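Long-range contact in response regulator CheY-like protein (Mesorhizobium loti, PDB 3SNK), which probably takes part in pilus assembly, this piece being the CheY-like receiver domain of a longer protein that probably binds and hydrolyses ATP: residues L90-E96 with A110-K116. Sequence-based numbering, arbitrary orientation.
Sequences LIAVSDE and ASDWLHK
Strands 90-94 and 112-115, the last two of the five-stranded parallel sheet, form a beta-alpha-beta unit with helix 99-107. Ala-92 is gripped twice by the edge strand: its N reaches Asp-112 O at 2.8 Å, and its O takes Leu-114 N at 2.7 Å. Ser-94 N continues the pairing to Leu-114 O, and a water bridges that same carbonyl to Ser-94 OG. The last bond, Lys-116 N to Ser-94 O, is longer at 3.3 Å, the donor standing above the carbonyl plane. Under helix 120-129, Ile-91 sends its two branches to different neighbours: CG1 lies alongside the Asp-112 side chain, 3.7 Å from OD2, while CG2, anti to the backbone N, meets Leu-114 CD1 at 3.6 Å. An alanine at Ile-91 would remove both branches and is likely to cost Leu-114 CD1 the CG2 packing and open a gap beneath helix 120-129. Further along, the side chains of Lys-116 and Val-93 cross at about a right angle, CG to CG1 at 3.8 Å, the extended lysine carrying NZ to salt bridges with Asp-23 and Asp-66. This lysine beside two aspartates, one in strand 62-68 and one just past strand 15-20, recalls the acidic pocket of CheY-like receiver domains.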
ATOM      1  N   LEU A  90      -6.719   0.069  -0.516  1.00 38.56           N
ATOM      2  CA  LEU A  90      -5.364   0.134  -0.992  1.00 36.90           C
ATOM      3  C   LEU A  90      -4.901   1.572  -0.948  1.00 39.60           C
ATOM      4  O   LEU A  90      -5.573   2.469  -1.472  1.00 38.17           O
ATOM      5  CB  LEU A  90      -5.286  -0.458  -2.424  1.00 36.54           C
ATOM      6  CG  LEU A  90      -3.981  -0.219  -3.232  1.00 42.63           C
ATOM      7  CD1 LEU A  90      -2.819  -0.918  -2.596  1.00 42.78           C
ATOM      8  CD2 LEU A  90      -4.124  -0.764  -4.679  1.00 45.10           C
ATOM      9  N   ILE A  91      -3.795   1.807  -0.262  1.00 37.48           N
ATOM     10  CA  ILE A  91      -3.235   3.162  -0.185  1.00 39.33           C
ATOM     11  C   ILE A  91      -2.024   3.144  -1.071  1.00 44.91           C
ATOM     12  O   ILE A  91      -1.118   2.334  -0.845  1.00 44.26           O
ATOM     13  CB  ILE A  91      -2.963   3.656   1.258  1.00 42.19           C
ATOM     14  CG1 ILE A  91      -4.291   3.785   2.024  1.00 43.28           C
ATOM     15  CG2 ILE A  91      -2.216   5.009   1.240  1.00 45.11           C
ATOM     16  CD1 ILE A  91      -4.151   3.796   3.562  1.00 54.40           C
ATOM     17  N   ALA A  92      -2.038   3.975  -2.120  1.00 41.90           N
ATOM     18  CA  ALA A  92      -0.903   4.012  -3.042  1.00 41.71           C
ATOM     19  C   ALA A  92      -0.010   5.192  -2.724  1.00 47.28           C
ATOM     20  O   ALA A  92      -0.485   6.302  -2.500  1.00 46.86           O
ATOM     21  CB  ALA A  92      -1.383   4.083  -4.479  1.00 42.25           C
ATOM     22  N   VAL A  93       1.302   4.923  -2.668  1.00 45.18           N
ATOM     23  CA  VAL A  93       2.327   5.926  -2.443  1.00 46.93           C
ATOM     24  C   VAL A  93       3.237   5.864  -3.654  1.00 53.53           C
ATOM     25  O   VAL A  93       3.722   4.790  -4.034  1.00 51.82           O
ATOM     26  CB  VAL A  93       3.103   5.767  -1.099  1.00 50.39           C
ATOM     27  CG1 VAL A  93       4.030   6.960  -0.854  1.00 52.16           C
ATOM     28  CG2 VAL A  93       2.145   5.582   0.073  1.00 48.95           C
ATOM     29  N   SER A  94       3.453   7.010  -4.280  1.00 52.72           N
ATOM     30  CA  SER A  94       4.341   7.059  -5.424  1.00 54.53           C
ATOM     31  C   SER A  94       4.962   8.419  -5.552  1.00 60.43           C
ATOM     32  O   SER A  94       4.502   9.384  -4.936  1.00 60.44           O
ATOM     33  CB  SER A  94       3.570   6.721  -6.704  1.00 57.90           C
ATOM     34  OG  SER A  94       2.783   7.821  -7.138  1.00 63.78           O
ATOM     35  N   ASP A  95       5.974   8.509  -6.414  1.00 59.34           N
ATOM     36  CA  ASP A  95       6.553   9.780  -6.841  1.00 61.90           C
ATOM     37  C   ASP A  95       5.651  10.207  -8.013  1.00 62.43           C
ATOM     38  O   ASP A  95       4.573   9.626  -8.158  1.00 58.03           O
ATOM     39  CB  ASP A  95       8.033   9.596  -7.219  1.00 67.31           C
ATOM     40  CG  ASP A  95       8.924   9.297  -6.026  1.00 82.59           C
ATOM     41  OD1 ASP A  95       9.117  10.213  -5.181  1.00 86.75           O
ATOM     42  OD2 ASP A  95       9.433   8.155  -5.935  1.00 86.21           O
ATOM     43  N   GLU A  96       6.050  11.160  -8.847  1.00 61.04           N
ATOM     44  CA  GLU A  96       5.201  11.546  -9.981  1.00 62.37           C
ATOM     45  C   GLU A  96       5.139  10.419 -10.999  1.00 64.07           C
ATOM     46  O   GLU A  96       6.127   9.707 -11.205  1.00 63.56           O
ATOM     47  CB  GLU A  96       5.704  12.842 -10.651  1.00 69.18           C
ATOM     48  CG  GLU A  96       4.589  13.611 -11.346  1.00 86.91           C
ATOM     49  CD  GLU A  96       5.001  14.410 -12.569  1.00119.66           C
ATOM     50  OE1 GLU A  96       5.842  15.329 -12.428  1.00118.24           O
ATOM     51  OE2 GLU A  96       4.456  14.137 -13.663  1.00119.30           O
ATOM     52  N   ALA A 110      -7.239   2.329  -5.887  1.00 40.47           N
ATOM     53  CA  ALA A 110      -6.677   2.738  -4.613  1.00 40.45           C
ATOM     54  C   ALA A 110      -7.586   3.790  -4.004  1.00 49.85           C
ATOM     55  O   ALA A 110      -8.177   4.580  -4.739  1.00 50.30           O
ATOM     56  CB  ALA A 110      -5.266   3.277  -4.811  1.00 41.16           C
ATOM     57  N   SER A 111      -7.752   3.788  -2.673  1.00 50.24           N
ATOM     58  CA  SER A 111      -8.616   4.780  -2.020  1.00 52.61           C
ATOM     59  C   SER A 111      -7.875   6.091  -1.891  1.00 58.62           C
ATOM     60  O   SER A 111      -8.483   7.159  -2.009  1.00 61.84           O
ATOM     61  CB  SER A 111      -9.060   4.296  -0.645  1.00 58.04           C
ATOM     62  OG  SER A 111      -7.974   4.251   0.269  1.00 68.65           O
ATOM     63  N   ASP A 112      -6.543   6.016  -1.680  1.00 51.25           N
ATOM     64  CA  ASP A 112      -5.743   7.216  -1.537  1.00 51.75           C
ATOM     65  C   ASP A 112      -4.471   7.157  -2.398  1.00 50.36           C
ATOM     66  O   ASP A 112      -3.853   6.109  -2.521  1.00 47.03           O
ATOM     67  CB  ASP A 112      -5.387   7.450  -0.047  1.00 55.04           C
ATOM     68  CG  ASP A 112      -6.587   7.485   0.908  1.00 66.36           C
ATOM     69  OD1 ASP A 112      -7.204   8.557   1.047  1.00 70.67           O
ATOM     70  OD2 ASP A 112      -6.894   6.435   1.522  1.00 64.47           O
ATOM     71  N   TRP A 113      -4.098   8.297  -2.984  1.00 46.94           N
ATOM     72  CA  TRP A 113      -2.877   8.478  -3.764  1.00 46.51           C
ATOM     73  C   TRP A 113      -1.933   9.454  -3.036  1.00 53.98           C
ATOM     74  O   TRP A 113      -2.067  10.663  -3.191  1.00 56.30           O
ATOM     75  CB  TRP A 113      -3.190   9.020  -5.151  1.00 45.50           C
ATOM     76  CG  TRP A 113      -3.922   8.131  -6.115  1.00 45.00           C
ATOM     77  CD1 TRP A 113      -4.426   6.879  -5.897  1.00 45.39           C
ATOM     78  CD2 TRP A 113      -4.288   8.490  -7.446  1.00 46.27           C
ATOM     79  NE1 TRP A 113      -5.086   6.436  -7.022  1.00 44.91           N
ATOM     80  CE2 TRP A 113      -5.003   7.403  -7.995  1.00 48.51           C
ATOM     81  CE3 TRP A 113      -4.053   9.626  -8.246  1.00 50.17           C
ATOM     82  CZ2 TRP A 113      -5.465   7.405  -9.315  1.00 48.91           C
ATOM     83  CZ3 TRP A 113      -4.524   9.631  -9.548  1.00 53.07           C
ATOM     84  CH2 TRP A 113      -5.237   8.539 -10.064  1.00 52.07           C
ATOM     85  N   LEU A 114      -0.988   8.942  -2.260  1.00 50.37           N
ATOM     86  CA  LEU A 114      -0.081   9.802  -1.503  1.00 52.08           C
ATOM     87  C   LEU A 114       1.215   9.997  -2.267  1.00 59.16           C
ATOM     88  O   LEU A 114       1.684   9.077  -2.940  1.00 57.78           O
ATOM     89  CB  LEU A 114       0.164   9.226  -0.099  1.00 51.36           C
ATOM     90  CG  LEU A 114      -1.119   8.883   0.721  1.00 55.61           C
ATOM     91  CD1 LEU A 114      -0.766   8.180   2.025  1.00 54.90           C
ATOM     92  CD2 LEU A 114      -1.967  10.129   1.010  1.00 59.17           C
ATOM     93  N   HIS A 115       1.749  11.221  -2.224  1.00 60.71           N
ATOM     94  CA  HIS A 115       2.958  11.632  -2.933  1.00 64.06           C
ATOM     95  C   HIS A 115       4.121  11.752  -1.947  1.00 72.88           C
ATOM     96  O   HIS A 115       3.972  12.374  -0.895  1.00 73.44           O
ATOM     97  CB  HIS A 115       2.681  12.958  -3.681  1.00 67.98           C
ATOM     98  CG  HIS A 115       3.793  13.438  -4.568  1.00 75.26           C
ATOM     99  ND1 HIS A 115       4.085  12.812  -5.773  1.00 77.78           N
ATOM    100  CD2 HIS A 115       4.607  14.517  -4.429  1.00 80.76           C
ATOM    101  CE1 HIS A 115       5.090  13.499  -6.302  1.00 80.70           C
ATOM    102  NE2 HIS A 115       5.444  14.531  -5.528  1.00 82.76           N
ATOM    103  N   LYS A 116       5.272  11.139  -2.289  1.00 72.73           N
ATOM    104  CA  LYS A 116       6.498  11.121  -1.485  1.00 74.97           C
ATOM    105  C   LYS A 116       7.241  12.477  -1.522  1.00 84.86           C
ATOM    106  O   LYS A 116       7.350  13.065  -2.602  1.00 86.48           O
ATOM    107  CB  LYS A 116       7.437  10.018  -1.976  1.00 78.51           C
ATOM    108  CG  LYS A 116       7.406   8.749  -1.146  1.00 90.48           C
ATOM    109  CD  LYS A 116       8.430   7.752  -1.673  1.00 93.78           C
ATOM    110  CE  LYS A 116       8.453   6.455  -0.909  1.00 88.11           C
ATOM    111  NZ  LYS A 116       9.462   5.528  -1.471  1.00 88.15           N
TER
HETATM  112  O   HOH W   1       0.381   7.973  -5.380  1.00 51.76           O